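Local coordinates for protein methylenetetrahydrofolate--tRNA-(uracil-5-)-methyltransferase TrmFO (Thermus thermophilus, PDB 3G5S) that uses FAD and methylenetetrahydrofolate to methylate carbon 5 of uridine 54 in tRNA, probably in all tRNAs, at residues Ala144-Arg147 / Phe153-Tyr156; Leu313-Leu318 / Glu388-Met393; Leu323-Arg326 / Tyr332-Gly335. All coordinates share one frame; numbering follows the deposited sequence.

Contact 1: Ala144-Arg147 / Phe153-Tyr156. With GSH (glutathione), chain C.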
loop_
_atom_site.group_PDB
_atom_site.type_symbol
_atom_site.label_atom_id
_atom_site.label_comp_id
_atom_site.label_asym_id
_atom_site.label_seq_id
_atom_site.Cartn_x
_atom_site.Cartn_y
_atom_site.Cartn_z
ATOM N N ALA A 144 7.793 -20.624 -4.099
ATOM C CA ALA A 144 8.066 -21.117 -2.757
ATOM C C ALA A 144 7.038 -20.598 -1.748
ATOM O O ALA A 144 6.591 -21.333 -0.862
ATOM C CB ALA A 144 9.475 -20.742 -2.330
ATOM N N LEU A 145 6.664 -19.329 -1.882
ATOM C CA LEU A 145 5.665 -18.746 -0.997
ATOM C C LEU A 145 4.291 -19.384 -1.201
ATOM O O LEU A 145 3.574 -19.652 -0.236
ATOM C CB LEU A 145 5.587 -17.234 -1.207
ATOM C CG LEU A 145 6.766 -16.475 -0.602
ATOM C CD1 LEU A 145 6.852 -15.073 -1.186
ATOM C CD2 LEU A 145 6.656 -16.432 0.916
ATOM N N LYS A 146 3.923 -19.627 -2.454
ATOM C CA LYS A 146 2.667 -20.307 -2.736
ATOM C C LYS A 146 2.651 -21.718 -2.150
ATOM O O LYS A 146 1.643 -22.153 -1.600
ATOM C CB LYS A 146 2.404 -20.359 -4.241
ATOM C CG LYS A 146 2.113 -19.001 -4.853
ATOM C CD LYS A 146 1.594 -19.113 -6.274
ATOM C CE LYS A 146 2.514 -19.929 -7.157
ATOM N NZ LYS A 146 1.983 -20.026 -8.545
ATOM N N ARG A 147 3.766 -22.431 -2.269
ATOM C CA ARG A 147 3.849 -23.783 -1.722
ATOM C C ARG A 147 3.639 -23.784 -0.209
ATOM O O ARG A 147 2.924 -24.625 0.335
ATOM C CB ARG A 147 5.204 -24.421 -2.042
ATOM C CG ARG A 147 5.343 -24.974 -3.444
ATOM C CD ARG A 147 6.507 -25.958 -3.524
ATOM N NE ARG A 147 7.761 -25.376 -3.056
ATOM C CZ ARG A 147 8.579 -24.660 -3.820
ATOM N NH1 ARG A 147 8.274 -24.432 -5.090
ATOM N NH2 ARG A 147 9.697 -24.165 -3.313
ATOM N N PHE A 153 -3.060 -17.185 -1.838
ATOM C CA PHE A 153 -2.667 -16.102 -0.947
ATOM C C PHE A 153 -1.497 -15.264 -1.460
ATOM O O PHE A 153 -0.979 -14.411 -0.746
ATOM C CB PHE A 153 -2.438 -16.628 0.471
ATOM C CG PHE A 153 -3.666 -17.244 1.072
ATOM C CD1 PHE A 153 -4.846 -16.522 1.159
ATOM C CD2 PHE A 153 -3.659 -18.554 1.511
ATOM C CE1 PHE A 153 -5.988 -17.090 1.701
ATOM C CE2 PHE A 153 -4.796 -19.129 2.051
ATOM C CZ PHE A 153 -5.959 -18.398 2.143
ATOM N N LEU A 154 -1.129 -15.483 -2.716
ATOM C CA LEU A 154 -0.184 -14.631 -3.419
ATOM C C LEU A 154 -0.808 -14.232 -4.749
ATOM O O LEU A 154 -1.333 -15.081 -5.468
ATOM C CB LEU A 154 1.157 -15.339 -3.632
ATOM C CG LEU A 154 2.228 -14.549 -4.386
ATOM C CD1 LEU A 154 3.626 -14.922 -3.918
ATOM C CD2 LEU A 154 2.096 -14.751 -5.895
ATOM N N ALA A 155 -0.779 -12.939 -5.049
ATOM C CA ALA A 155 -1.297 -12.414 -6.301
ATOM C C ALA A 155 -0.149 -11.891 -7.151
ATOM O O ALA A 155 0.901 -11.516 -6.625
ATOM C CB ALA A 155 -2.307 -11.312 -6.028
ATOM N N TYR A 156 -0.365 -11.862 -8.468
ATOM C CA TYR A 156 0.638 -11.384 -9.414
ATOM C C TYR A 156 0.296 -10.020 -10.004
ATOM O O TYR A 156 1.125 -9.419 -10.684
ATOM C CB TYR A 156 0.843 -12.392 -10.544
ATOM C CG TYR A 156 1.507 -13.668 -10.093
ATOM C CD1 TYR A 156 2.862 -13.702 -9.801
ATOM C CD2 TYR A 156 0.777 -14.837 -9.952
ATOM C CE1 TYR A 156 3.474 -14.871 -9.380
ATOM C CE2 TYR A 156 1.378 -16.009 -9.536
ATOM C CZ TYR A 156 2.726 -16.019 -9.251
ATOM O OH TYR A 156 3.325 -17.188 -8.835
HETATM N N1 GSH C . -5.374 -8.834 -7.150
HETATM C CA1 GSH C . -5.915 -9.951 -6.399
HETATM C C1 GSH C . -5.862 -11.263 -7.166
HETATM O O11 GSH C . -5.202 -11.292 -8.395
HETATM O O12 GSH C . -6.110 -12.278 -6.602
HETATM C CB1 GSH C . -7.290 -9.682 -5.792
HETATM C CG1 GSH C . -8.509 -9.886 -6.684
HETATM C CD1 GSH C . -8.740 -8.906 -7.832
HETATM O OE1 GSH C . -7.915 -8.127 -8.187
HETATM N N2 GSH C . -10.027 -8.945 -8.468
HETATM C CA2 GSH C . -10.369 -7.993 -9.477
HETATM C C2 GSH C . -11.351 -6.939 -8.972
HETATM O O2 GSH C . -12.516 -7.162 -8.968
HETATM C CB2 GSH C . -10.909 -8.772 -10.665
HETATM S SG2 GSH C . -11.203 -7.839 -12.182
HETATM N N3 GSH C . -10.884 -5.567 -8.955
HETATM C CA3 GSH C . -11.819 -4.503 -8.657
HETATM C C3 GSH C . -12.201 -4.399 -7.188
HETATM O O31 GSH C . -13.287 -4.061 -6.834
HETATM O O32 GSH C . -11.319 -4.980 -6.298
#
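Lys146, on helix 139-149, lays its aliphatic chain across the side chain of Leu154 at about a right angle, with CG of Lys146 4.0 Å from CB of Leu154. The lysine starts with CG anti to its carbonyl carbon and bends at chi3 (-54°), which carries the amine beyond the leucine to the phenol of Tyr156. There NZ of Lys146 comes to the edge of the ring, near its plane, and gives a weak hydrogen bond to OH of Tyr156 at 3.2 Å. The same ammonium makes a salt bridge with Glu143, earlier on the helix. The rest of the packing is apolar. Leu154 holds CG anti to its backbone N (chi1 179°), which sends its two methyls to different partners: CD1 meets CB of Leu145 at 4.1 Å, and CD2 lies 3.6 Å above the plane of the Tyr156 ring, offset toward its rim. Ala155 turns the other way, its CB 3.7 Å from C1 of glutathione, while backbone bonds from Ala155 to Tyr312 pair the short strand with strand 309-313. The chemistry is thus an apolar seam with a polar end, where a lysine is shared between a carboxylate and a phenol and Glu143 probably holds it more firmly.

Contact 2: Leu313-Leu318 / Glu388-Met393; sequences LNAPRL and EGFQPM. With GSH (glutathione), chain C; EDO (1,2-ethanediol), chain F.
Pro316, in the first turn of helix 315-318, sits on the ring of Phe390 in a CH-pi contact beside an asparagine N-cap. CD of Pro316 lies 3.5 Å from the centroid of the Phe390 ring, only 11° off the ring normal. With CG anti to the backbone N (chi1 172°), Phe390 sends its ring toward the helix start, where CZ also meets CB of Ala315 at 4.1 Å; Leu382 of helix 374-384 packs on both residues. Were Phe390 cut back to alanine, the Pro316 ring and the Ala315 methyl would probably lose their cover and a gap would be likely to open beside Leu382. Asn314 caps the helix: its OD1 accepts from N of Arg317 at 3.2 Å, the donor standing 36° out of the carbonyl plane, while ND2 is held by the backbone oxygen of Pro387. The looser side is wet. Arg317 and Glu388, both exposed, meet through a water rather than directly, and Gly389, Phe390 and Gln391 line the glutathione pocket. An ethanediol, probably from the crystallisation liquor, bridges the segments there: its O1 donates to O of Phe390 at 2.8 Å, and its O2 accepts from ND2 of Asn314 at 3.1 Å.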
loop_
_atom_site.group_PDB
_atom_site.type_symbol
_atom_site.label_atom_id
_atom_site.label_comp_id
_atom_site.label_asym_id
_atom_site.label_seq_id
_atom_site.Cartn_x
_atom_site.Cartn_y
_atom_site.Cartn_z
ATOM N N LEU A 313 1.418 -10.497 -1.180
ATOM C CA LEU A 313 0.740 -11.449 -0.317
ATOM C C LEU A 313 -0.589 -10.940 0.218
ATOM O O LEU A 313 -0.806 -9.729 0.350
ATOM C CB LEU A 313 1.630 -11.764 0.880
ATOM C CG LEU A 313 2.948 -12.451 0.532
ATOM C CD1 LEU A 313 3.862 -12.428 1.735
ATOM C CD2 LEU A 313 2.711 -13.882 0.053
ATOM N N ASN A 314 -1.463 -11.882 0.556
ATOM C CA ASN A 314 -2.687 -11.557 1.254
ATOM C C ASN A 314 -2.345 -11.280 2.707
ATOM O O ASN A 314 -2.332 -12.176 3.548
ATOM C CB ASN A 314 -3.704 -12.690 1.137
ATOM C CG ASN A 314 -5.081 -12.242 1.547
ATOM O OD1 ASN A 314 -5.250 -11.669 2.625
ATOM N ND2 ASN A 314 -6.066 -12.461 0.683
ATOM N N ALA A 315 -2.035 -10.023 2.991
ATOM C CA ALA A 315 -1.594 -9.646 4.325
ATOM C C ALA A 315 -2.613 -9.986 5.415
ATOM O O ALA A 315 -2.239 -10.533 6.446
ATOM C CB ALA A 315 -1.183 -8.180 4.377
ATOM N N PRO A 316 -3.910 -9.688 5.200
ATOM C CA PRO A 316 -4.824 -9.981 6.308
ATOM C C PRO A 316 -4.889 -11.469 6.649
ATOM O O PRO A 316 -5.103 -11.817 7.811
ATOM C CB PRO A 316 -6.179 -9.475 5.796
ATOM C CG PRO A 316 -5.842 -8.450 4.779
ATOM C CD PRO A 316 -4.552 -8.881 4.145
ATOM N N ARG A 317 -4.696 -12.335 5.661
ATOM C CA ARG A 317 -4.714 -13.768 5.928
ATOM C C ARG A 317 -3.401 -14.281 6.510
ATOM O O ARG A 317 -3.402 -15.267 7.235
ATOM C CB ARG A 317 -5.037 -14.545 4.652
ATOM C CG ARG A 317 -6.455 -14.357 4.136
ATOM C CD ARG A 317 -7.515 -14.729 5.177
ATOM N NE ARG A 317 -7.444 -16.124 5.602
ATOM C CZ ARG A 317 -8.054 -17.127 4.983
ATOM N NH1 ARG A 317 -8.778 -16.895 3.895
ATOM N NH2 ARG A 317 -7.933 -18.365 5.446
ATOM N N LEU A 318 -2.288 -13.631 6.184
ATOM C CA LEU A 318 -0.965 -14.187 6.478
ATOM C C LEU A 318 -0.142 -13.463 7.537
ATOM O O LEU A 318 0.703 -14.091 8.167
ATOM C CB LEU A 318 -0.123 -14.270 5.212
ATOM C CG LEU A 318 -0.637 -15.194 4.111
ATOM C CD1 LEU A 318 0.333 -15.192 2.940
ATOM C CD2 LEU A 318 -0.888 -16.617 4.616
ATOM N N GLU A 388 -10.901 -10.869 1.360
ATOM C CA GLU A 388 -11.424 -11.358 0.093
ATOM C C GLU A 388 -11.072 -10.381 -1.014
ATOM O O GLU A 388 -11.554 -9.253 -1.029
ATOM C CB GLU A 388 -12.938 -11.543 0.189
ATOM C CG GLU A 388 -13.353 -12.510 1.284
ATOM C CD GLU A 388 -12.734 -13.884 1.114
ATOM O OE1 GLU A 388 -12.345 -14.491 2.134
ATOM O OE2 GLU A 388 -12.635 -14.354 -0.042
ATOM N N GLY A 389 -10.221 -10.804 -1.939
ATOM C CA GLY A 389 -9.754 -9.912 -2.986
ATOM C C GLY A 389 -8.868 -8.783 -2.473
ATOM O O GLY A 389 -8.831 -7.704 -3.055
ATOM N N PHE A 390 -8.148 -9.031 -1.380
ATOM C CA PHE A 390 -7.271 -8.026 -0.791
ATOM C C PHE A 390 -6.346 -7.412 -1.829
ATOM O O PHE A 390 -5.717 -8.132 -2.616
ATOM C CB PHE A 390 -6.436 -8.635 0.342
ATOM C CG PHE A 390 -5.378 -7.708 0.864
ATOM C CD1 PHE A 390 -5.713 -6.662 1.710
ATOM C CD2 PHE A 390 -4.053 -7.873 0.500
ATOM C CE1 PHE A 390 -4.748 -5.803 2.178
ATOM C CE2 PHE A 390 -3.083 -7.015 0.965
ATOM C CZ PHE A 390 -3.435 -5.974 1.804
ATOM N N GLN A 391 -6.293 -6.072 -1.832
ATOM C CA GLN A 391 -5.458 -5.260 -2.723
ATOM C C GLN A 391 -4.448 -4.452 -1.898
ATOM O O GLN A 391 -4.663 -4.226 -0.707
ATOM C CB GLN A 391 -6.324 -4.276 -3.529
ATOM C CG GLN A 391 -7.313 -4.918 -4.490
ATOM C CD GLN A 391 -6.627 -5.696 -5.594
ATOM O OE1 GLN A 391 -5.745 -5.185 -6.282
ATOM N NE2 GLN A 391 -7.028 -6.941 -5.762
ATOM N N PRO A 392 -3.356 -3.992 -2.529
ATOM C CA PRO A 392 -2.348 -3.237 -1.770
ATOM C C PRO A 392 -2.816 -1.862 -1.312
ATOM O O PRO A 392 -3.746 -1.280 -1.876
ATOM C CB PRO A 392 -1.194 -3.082 -2.763
ATOM C CG PRO A 392 -1.421 -4.188 -3.800
ATOM C CD PRO A 392 -2.916 -4.275 -3.906
HETATM N N MSE A 393 -2.134 -1.339 -0.302
HETATM C CA MSE A 393 -2.499 -0.072 0.319
HETATM C C MSE A 393 -1.314 0.886 0.383
HETATM O O MSE A 393 -0.192 0.481 0.695
HETATM C CB MSE A 393 -3.035 -0.339 1.724
HETATM C CG MSE A 393 -3.541 0.895 2.459
HETATM SE SE MSE A 393 -4.848 1.918 1.430
HETATM C CE MSE A 393 -6.062 0.474 0.998
HETATM N N1 GSH C . -5.374 -8.834 -7.150
HETATM C CA1 GSH C . -5.915 -9.951 -6.399
HETATM C C1 GSH C . -5.862 -11.263 -7.166
HETATM O O11 GSH C . -5.202 -11.292 -8.395
HETATM O O12 GSH C . -6.110 -12.278 -6.602
HETATM C CB1 GSH C . -7.290 -9.682 -5.792
HETATM C CG1 GSH C . -8.509 -9.886 -6.684
HETATM C CD1 GSH C . -8.740 -8.906 -7.832
HETATM O OE1 GSH C . -7.915 -8.127 -8.187
HETATM N N2 GSH C . -10.027 -8.945 -8.468
HETATM C CA2 GSH C . -10.369 -7.993 -9.477
HETATM C C2 GSH C . -11.351 -6.939 -8.972
HETATM O O2 GSH C . -12.516 -7.162 -8.968
HETATM C CB2 GSH C . -10.909 -8.772 -10.665
HETATM S SG2 GSH C . -11.203 -7.839 -12.182
HETATM N N3 GSH C . -10.884 -5.567 -8.955
HETATM C CA3 GSH C . -11.819 -4.503 -8.657
HETATM C C3 GSH C . -12.201 -4.399 -7.188
HETATM O O31 GSH C . -13.287 -4.061 -6.834
HETATM O O32 GSH C . -11.319 -4.980 -6.298
HETATM C C1 EDO F . -4.210 -11.220 -2.587
HETATM O O1 EDO F . -5.575 -10.875 -2.834
HETATM C C2 EDO F . -4.039 -12.707 -2.864
HETATM O O2 EDO F . -4.871 -13.434 -1.956
HETATM O O HOH W 1 -9.616 -14.759 1.946
#

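Contact 3: Leu323-Arg326 / Tyr332-Gly335; sequences LEFR and YAAG. With EDO (1,2-ethanediol), chain E.
Leu323 and Ala333 share the one direct hydrogen bond of this contact: N of Ala333 gives to O of Leu323 at 3.1 Å, nearly in line with the carbonyl (C=O...N angle 162°). The same oxygen also receives a CA-H...O contact from CA of Tyr332, likewise at 3.1 Å. CB of Leu323 lies 3.4 Å from O of Ala333, a buried oxygen with no hydrogen-bond partner in the model. Next along, Glu324 and Tyr332 form an antiparallel non-hydrogen-bonded pair with their side chains on the same face of the sheet. CB of Glu324 touches CE2 of Tyr332 at 3.6 Å. Beyond it, CG stands anti to the backbone N (chi1 -168°) and the chain runs on extended, which puts CG of Glu324 3.7 Å from CE2 of Tyr332 and carries the carboxylate along the ring, their planes only 18° apart. A water joins the two ends, bonded to OH of Tyr332 at 2.7 Å and, weakly, to OE1 of Glu324. Phe325 turns its ring to bring CE1 3.9 Å from CB of Ala333, while N of Tyr332 lies in the ring plane at its edge.

Farther out, OE2 of Glu324 accepts from the backbone N of Gly330, in the connection between the segments, and Phe149 stacks on the ring of Phe325. Lys360 of helix 343-361 packs against both Glu324 and Tyr332, and Leu323 touches Thr349 of that helix and Leu382 of helix 374-384. Backbone bonds from Tyr332 to Thr129 and Leu131 join strand 331-333 to strand 129-131, and Gly335 just past it touches FAD. The whole is a short beta hairpin with a weakly bonded first arm, whose second arm is the outermost strand of the parallel five-stranded sheet, ordered 3-2-1-4-5, of a Rossmann-type FAD-binding domain.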
loop_
_atom_site.group_PDB
_atom_site.type_symbol
_atom_site.label_atom_id
_atom_site.label_comp_id
_atom_site.label_asym_id
_atom_site.label_seq_id
_atom_site.Cartn_x
_atom_site.Cartn_y
_atom_site.Cartn_z
ATOM N N LEU A 323 4.097 -7.431 11.136
ATOM C CA LEU A 323 4.660 -7.911 9.864
ATOM C C LEU A 323 5.276 -9.313 9.952
ATOM O O LEU A 323 5.857 -9.809 8.983
ATOM C CB LEU A 323 5.616 -6.907 9.222
ATOM C CG LEU A 323 4.980 -5.549 8.927
ATOM C CD1 LEU A 323 6.025 -4.582 8.420
ATOM C CD2 LEU A 323 3.819 -5.689 7.941
ATOM N N GLU A 324 5.114 -9.959 11.101
ATOM C CA GLU A 324 5.492 -11.357 11.249
ATOM C C GLU A 324 4.388 -12.247 10.698
ATOM O O GLU A 324 3.200 -11.994 10.916
ATOM C CB GLU A 324 5.727 -11.664 12.731
ATOM C CG GLU A 324 6.392 -13.003 12.995
ATOM C CD GLU A 324 6.722 -13.231 14.468
ATOM O OE1 GLU A 324 6.201 -12.508 15.351
ATOM O OE2 GLU A 324 7.514 -14.152 14.746
ATOM N N PHE A 325 4.779 -13.294 9.983
ATOM C CA PHE A 325 3.814 -14.275 9.508
ATOM C C PHE A 325 3.140 -14.953 10.691
ATOM O O PHE A 325 3.810 -15.441 11.611
ATOM C CB PHE A 325 4.497 -15.333 8.641
ATOM C CG PHE A 325 4.779 -14.894 7.220
ATOM C CD1 PHE A 325 5.863 -14.080 6.918
ATOM C CD2 PHE A 325 3.977 -15.330 6.179
ATOM C CE1 PHE A 325 6.132 -13.702 5.611
ATOM C CE2 PHE A 325 4.245 -14.953 4.871
ATOM C CZ PHE A 325 5.321 -14.144 4.586
ATOM N N ARG A 326 1.818 -15.012 10.642
ATOM C CA ARG A 326 1.030 -15.613 11.709
ATOM C C ARG A 326 1.407 -17.073 11.949
ATOM O O ARG A 326 1.369 -17.544 13.083
ATOM C CB ARG A 326 -0.468 -15.528 11.391
ATOM C CG ARG A 326 -1.012 -14.121 11.172
ATOM C CD ARG A 326 -2.493 -14.189 10.810
ATOM N NE ARG A 326 -3.042 -12.912 10.363
ATOM C CZ ARG A 326 -3.554 -12.000 11.176
ATOM N NH1 ARG A 326 -3.574 -12.217 12.488
ATOM N NH2 ARG A 326 -4.036 -10.872 10.675
ATOM N N TYR A 332 9.192 -12.572 8.341
ATOM C CA TYR A 332 8.516 -11.280 8.189
ATOM C C TYR A 332 8.430 -10.933 6.715
ATOM O O TYR A 332 9.238 -11.410 5.909
ATOM C CB TYR A 332 9.295 -10.157 8.914
ATOM C CG TYR A 332 9.598 -10.503 10.342
ATOM C CD1 TYR A 332 10.674 -11.320 10.646
ATOM C CD2 TYR A 332 8.790 -10.064 11.390
ATOM C CE1 TYR A 332 10.941 -11.703 11.923
ATOM C CE2 TYR A 332 9.062 -10.439 12.700
ATOM C CZ TYR A 332 10.150 -11.269 12.954
ATOM O OH TYR A 332 10.473 -11.687 14.224
ATOM N N ALA A 333 7.457 -10.095 6.365
ATOM C CA ALA A 333 7.390 -9.517 5.025
ATOM C C ALA A 333 7.392 -8.004 5.130
ATOM O O ALA A 333 6.862 -7.439 6.082
ATOM C CB ALA A 333 6.147 -9.984 4.282
ATOM N N ALA A 334 7.982 -7.354 4.138
ATOM C CA ALA A 334 7.980 -5.901 4.080
ATOM C C ALA A 334 7.923 -5.440 2.637
ATOM O O ALA A 334 8.225 -6.199 1.711
ATOM C CB ALA A 334 9.216 -5.337 4.772
ATOM N N GLY A 335 7.533 -4.183 2.448
ATOM C CA GLY A 335 7.453 -3.608 1.125
ATOM C C GLY A 335 6.244 -4.103 0.366
ATOM O O GLY A 335 5.254 -4.554 0.948
HETATM C C1 EDO E . 2.971 -15.183 15.723
HETATM O O1 EDO E . 1.783 -15.927 15.429
HETATM C C2 EDO E . 3.875 -15.165 14.498
HETATM O O2 EDO E . 4.303 -16.499 14.192
HETATM O O HOH W 2 8.637 -10.967 16.007
#

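Overall arrangement
Along the chain contact 1 closes first; contact 2 then opens at 313-318, and contact 3 lies wholly within the sequence that separates its two segments. Their centres are 12 to 14 Å apart. Contact 1 joins contact 2 where O of Phe153 meets N of Asn314 at 2.9 Å, a probable hydrogen bond at the end of the pairing of strand 154-155 with strand 309-313. Contact 2 joins contact 3 through O of Leu318 and N of Arg326, also 2.9 Å, as helix 315-318 leads into strand 324-325. Contacts 1 and 3 come within about 5 Å without touching. Together they connect the FAD-binding sheet, at contact 3, to the glutathione pocket that contacts 1 and 2 border.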